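Local atomic coordinates of flavoprotein (Thermotoga maritima, PDB entry 5V8S), a protein that probably transfers electrons as an oxidoreductase, joining a metallo-beta-lactamase-like domain that holds a mu-oxo-diiron centre to a flavodoxin-like domain expected to bind FMN. Residues G68-I78 / S103-T112. The protein carries 1 engineered substitution. Sequence-based numbering, arbitrary orientation.
Sequences GWKGNYAKEFI and SGSLPATLKT
Ser105 pins the type I turn from Ser103 to Leu106 to the backbone of Trp69. Its OG, held between the backbone N and the carbonyl carbon, accepts a nearly straight hydrogen bond from Trp69 N (2.9 Å, 168°), and Ser105 N returns a weak, bent one to Trp69 O. The same hydroxyl lies 3.9 Å above one face of the Phe77 ring, displaced toward its rim. Thr109 meets that ring at its edge instead, OG1 lying near the ring plane and 3.3 Å from CE2; this hydroxyl donates to Ser105 O, which also takes the amide of Thr109. Phe77 in turn lays CD1 over the centre of the Trp69 ring, whose NE1 is bonded to Leu30 O. Both segments follow parallel neighbours, strands 62-66 and 92-94, in the larger sheet of the metallo-beta-lactamase fold, and the axes of helical segments 74-78 and 106-112 pass 9.4 Å apart at closest approach, at 42° to each other. The CA atoms of the two segments are nearest at Gly71 and Gly104, 3.8 Å apart. Ala74 CB meets Ala108 CB at 4.0 Å. Farther along, Ile78 carries CG1 anti to its carbonyl carbon (chi1 -65°), toward the facing helix, and CD1 at its end lies against Thr109 CA and Thr112 OG1, each at 3.7 Å, while its CG2 branch abuts the methyl of Thr112, whose hydroxyl is tied back to Ala108 O.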
loop_
_atom_site.group_PDB
_atom_site.type_symbol
_atom_site.label_atom_id
_atom_site.label_comp_id
_atom_site.label_asym_id
_atom_site.label_seq_id
_atom_site.Cartn_x
_atom_site.Cartn_y
_atom_site.Cartn_z
ATOM N N GLY A 68 19.745 -16.375 -17.479
ATOM C CA GLY A 68 18.590 -17.020 -18.066
ATOM C C GLY A 68 17.370 -16.111 -17.979
ATOM O O GLY A 68 17.489 -14.890 -17.861
ATOM N N TRP A 69 16.188 -16.724 -18.019
ATOM C CA TRP A 69 14.918 -16.006 -17.982
ATOM C C TRP A 69 14.056 -16.503 -16.824
ATOM O O TRP A 69 14.279 -17.577 -16.266
ATOM C CB TRP A 69 14.098 -16.213 -19.265
ATOM C CG TRP A 69 14.655 -15.592 -20.525
ATOM C CD1 TRP A 69 15.741 -14.789 -20.644
ATOM C CD2 TRP A 69 14.120 -15.746 -21.843
ATOM N NE1 TRP A 69 15.932 -14.447 -21.962
ATOM C CE2 TRP A 69 14.951 -15.028 -22.718
ATOM C CE3 TRP A 69 13.021 -16.436 -22.369
ATOM C CZ2 TRP A 69 14.721 -14.971 -24.084
ATOM C CZ3 TRP A 69 12.800 -16.390 -23.723
ATOM C CH2 TRP A 69 13.639 -15.648 -24.566
ATOM N N LYS A 70 13.048 -15.707 -16.477
ATOM C CA LYS A 70 12.123 -16.080 -15.414
ATOM C C LYS A 70 11.414 -17.381 -15.778
ATOM O O LYS A 70 11.183 -17.678 -16.951
ATOM C CB LYS A 70 11.116 -14.948 -15.231
ATOM C CG LYS A 70 10.263 -15.050 -13.986
ATOM C CD LYS A 70 9.538 -13.694 -13.774
ATOM C CE LYS A 70 8.471 -13.713 -12.711
ATOM N NZ LYS A 70 7.205 -14.091 -13.324
ATOM N N GLY A 71 11.022 -18.138 -14.745
ATOM C CA GLY A 71 10.576 -19.509 -14.940
ATOM C C GLY A 71 9.318 -19.662 -15.771
ATOM O O GLY A 71 9.146 -20.679 -16.447
ATOM N N ASN A 72 8.396 -18.689 -15.704
ATOM C CA ASN A 72 7.192 -18.785 -16.522
ATOM C C ASN A 72 7.479 -18.682 -18.015
ATOM O O ASN A 72 6.583 -18.954 -18.821
ATOM C CB ASN A 72 6.117 -17.768 -16.081
ATOM C CG ASN A 72 6.618 -16.333 -16.065
ATOM O OD1 ASN A 72 7.738 -16.054 -15.664
ATOM N ND2 ASN A 72 5.767 -15.406 -16.486
ATOM N N TYR A 73 8.710 -18.333 -18.395
ATOM C CA TYR A 73 9.110 -18.237 -19.789
ATOM C C TYR A 73 10.151 -19.300 -20.163
ATOM O O TYR A 73 10.879 -19.137 -21.146
ATOM C CB TYR A 73 9.641 -16.829 -20.061
ATOM C CG TYR A 73 8.608 -15.724 -19.888
ATOM C CD1 TYR A 73 7.474 -15.688 -20.679
ATOM C CD2 TYR A 73 8.779 -14.717 -18.945
ATOM C CE1 TYR A 73 6.525 -14.686 -20.534
ATOM C CE2 TYR A 73 7.837 -13.689 -18.798
ATOM C CZ TYR A 73 6.712 -13.684 -19.596
ATOM O OH TYR A 73 5.758 -12.688 -19.453
ATOM N N ALA A 74 10.229 -20.395 -19.398
ATOM C CA ALA A 74 11.270 -21.401 -19.623
ATOM C C ALA A 74 11.119 -22.088 -20.976
ATOM O O ALA A 74 12.116 -22.362 -21.654
ATOM C CB ALA A 74 11.255 -22.428 -18.490
ATOM N N LYS A 75 9.887 -22.391 -21.380
ATOM C CA LYS A 75 9.672 -23.014 -22.682
ATOM C C LYS A 75 10.109 -22.080 -23.795
ATOM O O LYS A 75 10.763 -22.505 -24.759
ATOM C CB LYS A 75 8.194 -23.384 -22.850
ATOM C CG LYS A 75 7.809 -23.859 -24.262
ATOM C CD LYS A 75 6.324 -23.651 -24.552
ATOM C CE LYS A 75 6.065 -23.551 -26.052
ATOM N NZ LYS A 75 6.529 -24.762 -26.783
ATOM N N GLU A 76 9.750 -20.801 -23.674
ATOM C CA GLU A 76 10.168 -19.807 -24.652
ATOM C C GLU A 76 11.688 -19.692 -24.694
ATOM O O GLU A 76 12.276 -19.530 -25.772
ATOM C CB GLU A 76 9.527 -18.460 -24.306
ATOM C CG GLU A 76 8.013 -18.394 -24.535
ATOM C CD GLU A 76 7.171 -18.841 -23.337
ATOM O OE1 GLU A 76 7.699 -19.477 -22.403
ATOM O OE2 GLU A 76 5.955 -18.540 -23.331
ATOM N N PHE A 77 12.344 -19.782 -23.532
ATOM C CA PHE A 77 13.798 -19.666 -23.480
ATOM C C PHE A 77 14.470 -20.811 -24.227
ATOM O O PHE A 77 15.397 -20.594 -25.019
ATOM C CB PHE A 77 14.279 -19.644 -22.027
ATOM C CG PHE A 77 15.764 -19.562 -21.904
ATOM C CD1 PHE A 77 16.433 -18.386 -22.187
ATOM C CD2 PHE A 77 16.502 -20.673 -21.524
ATOM C CE1 PHE A 77 17.814 -18.324 -22.099
ATOM C CE2 PHE A 77 17.875 -20.606 -21.428
ATOM C CZ PHE A 77 18.528 -19.439 -21.708
ATOM N N ILE A 78 14.015 -22.040 -23.985
ATOM C CA ILE A 78 14.592 -23.192 -24.677
ATOM C C ILE A 78 14.415 -23.048 -26.183
ATOM O O ILE A 78 15.358 -23.248 -26.964
ATOM C CB ILE A 78 13.983 -24.507 -24.150
ATOM C CG1 ILE A 78 14.353 -24.747 -22.686
ATOM C CG2 ILE A 78 14.404 -25.689 -25.011
ATOM C CD1 ILE A 78 15.808 -24.664 -22.370
ATOM N N SER A 103 17.179 -16.882 -13.038
ATOM C CA SER A 103 17.562 -18.297 -12.969
ATOM C C SER A 103 16.409 -19.274 -13.164
ATOM O O SER A 103 16.641 -20.492 -13.151
ATOM C CB SER A 103 18.225 -18.599 -11.621
ATOM O OG SER A 103 17.278 -18.591 -10.564
ATOM N N GLY A 104 15.178 -18.791 -13.330
ATOM C CA GLY A 104 14.042 -19.694 -13.296
ATOM C C GLY A 104 14.032 -20.707 -14.425
ATOM O O GLY A 104 13.407 -21.772 -14.308
ATOM N N SER A 105 14.685 -20.378 -15.541
ATOM C CA SER A 105 14.793 -21.267 -16.693
ATOM C C SER A 105 15.887 -22.310 -16.553
ATOM O O SER A 105 15.988 -23.180 -17.421
ATOM C CB SER A 105 15.064 -20.439 -17.956
ATOM O OG SER A 105 16.193 -19.587 -17.800
ATOM N N LEU A 106 16.698 -22.245 -15.499
ATOM C CA LEU A 106 17.855 -23.135 -15.396
ATOM C C LEU A 106 17.472 -24.607 -15.316
ATOM O O LEU A 106 18.054 -25.417 -16.064
ATOM C CB LEU A 106 18.759 -22.686 -14.237
ATOM C CG LEU A 106 20.062 -23.469 -14.035
ATOM C CD1 LEU A 106 20.929 -23.470 -15.294
ATOM C CD2 LEU A 106 20.835 -22.901 -12.826
ATOM N N PRO A 107 16.526 -25.033 -14.470
ATOM C CA PRO A 107 16.211 -26.471 -14.436
ATOM C C PRO A 107 15.817 -27.023 -15.794
ATOM O O PRO A 107 16.302 -28.093 -16.203
ATOM C CB PRO A 107 15.085 -26.563 -13.394
ATOM C CG PRO A 107 15.294 -25.393 -12.510
ATOM C CD PRO A 107 15.809 -24.292 -13.418
ATOM N N ALA A 108 14.997 -26.283 -16.536
ATOM C CA ALA A 108 14.589 -26.727 -17.865
ATOM C C ALA A 108 15.774 -26.757 -18.817
ATOM O O ALA A 108 15.891 -27.667 -19.659
ATOM C CB ALA A 108 13.518 -25.779 -18.399
ATOM N N THR A 109 16.680 -25.789 -18.685
ATOM C CA THR A 109 17.862 -25.758 -19.538
ATOM C C THR A 109 18.725 -26.984 -19.288
ATOM O O THR A 109 19.192 -27.632 -20.233
ATOM C CB THR A 109 18.651 -24.469 -19.287
ATOM O OG1 THR A 109 17.810 -23.342 -19.549
ATOM C CG2 THR A 109 19.881 -24.380 -20.203
ATOM N N LEU A 110 18.948 -27.322 -18.016
ATOM C CA LEU A 110 19.804 -28.463 -17.707
ATOM C C LEU A 110 19.199 -29.756 -18.241
ATOM O O LEU A 110 19.913 -30.624 -18.755
ATOM C CB LEU A 110 20.043 -28.548 -16.194
ATOM C CG LEU A 110 20.828 -27.402 -15.546
ATOM C CD1 LEU A 110 20.928 -27.572 -14.048
ATOM C CD2 LEU A 110 22.221 -27.298 -16.149
ATOM N N LYS A 111 17.880 -29.901 -18.145
ATOM C CA LYS A 111 17.229 -31.097 -18.673
ATOM C C LYS A 111 17.351 -31.169 -20.190
ATOM O O LYS A 111 17.557 -32.252 -20.755
ATOM C CB LYS A 111 15.756 -31.120 -18.263
ATOM C CG LYS A 111 15.401 -32.225 -17.271
ATOM C CD LYS A 111 14.009 -32.026 -16.671
ATOM C CE LYS A 111 13.674 -33.100 -15.634
ATOM N NZ LYS A 111 12.374 -32.824 -14.944
ATOM N N THR A 112 17.217 -30.030 -20.869
ATOM C CA THR A 112 17.330 -30.016 -22.323
ATOM C C THR A 112 18.755 -30.325 -22.768
ATOM O O THR A 112 18.960 -31.002 -23.783
ATOM C CB THR A 112 16.876 -28.662 -22.862
ATOM O OG1 THR A 112 15.548 -28.400 -22.409
ATOM C CG2 THR A 112 16.869 -28.651 -24.375
#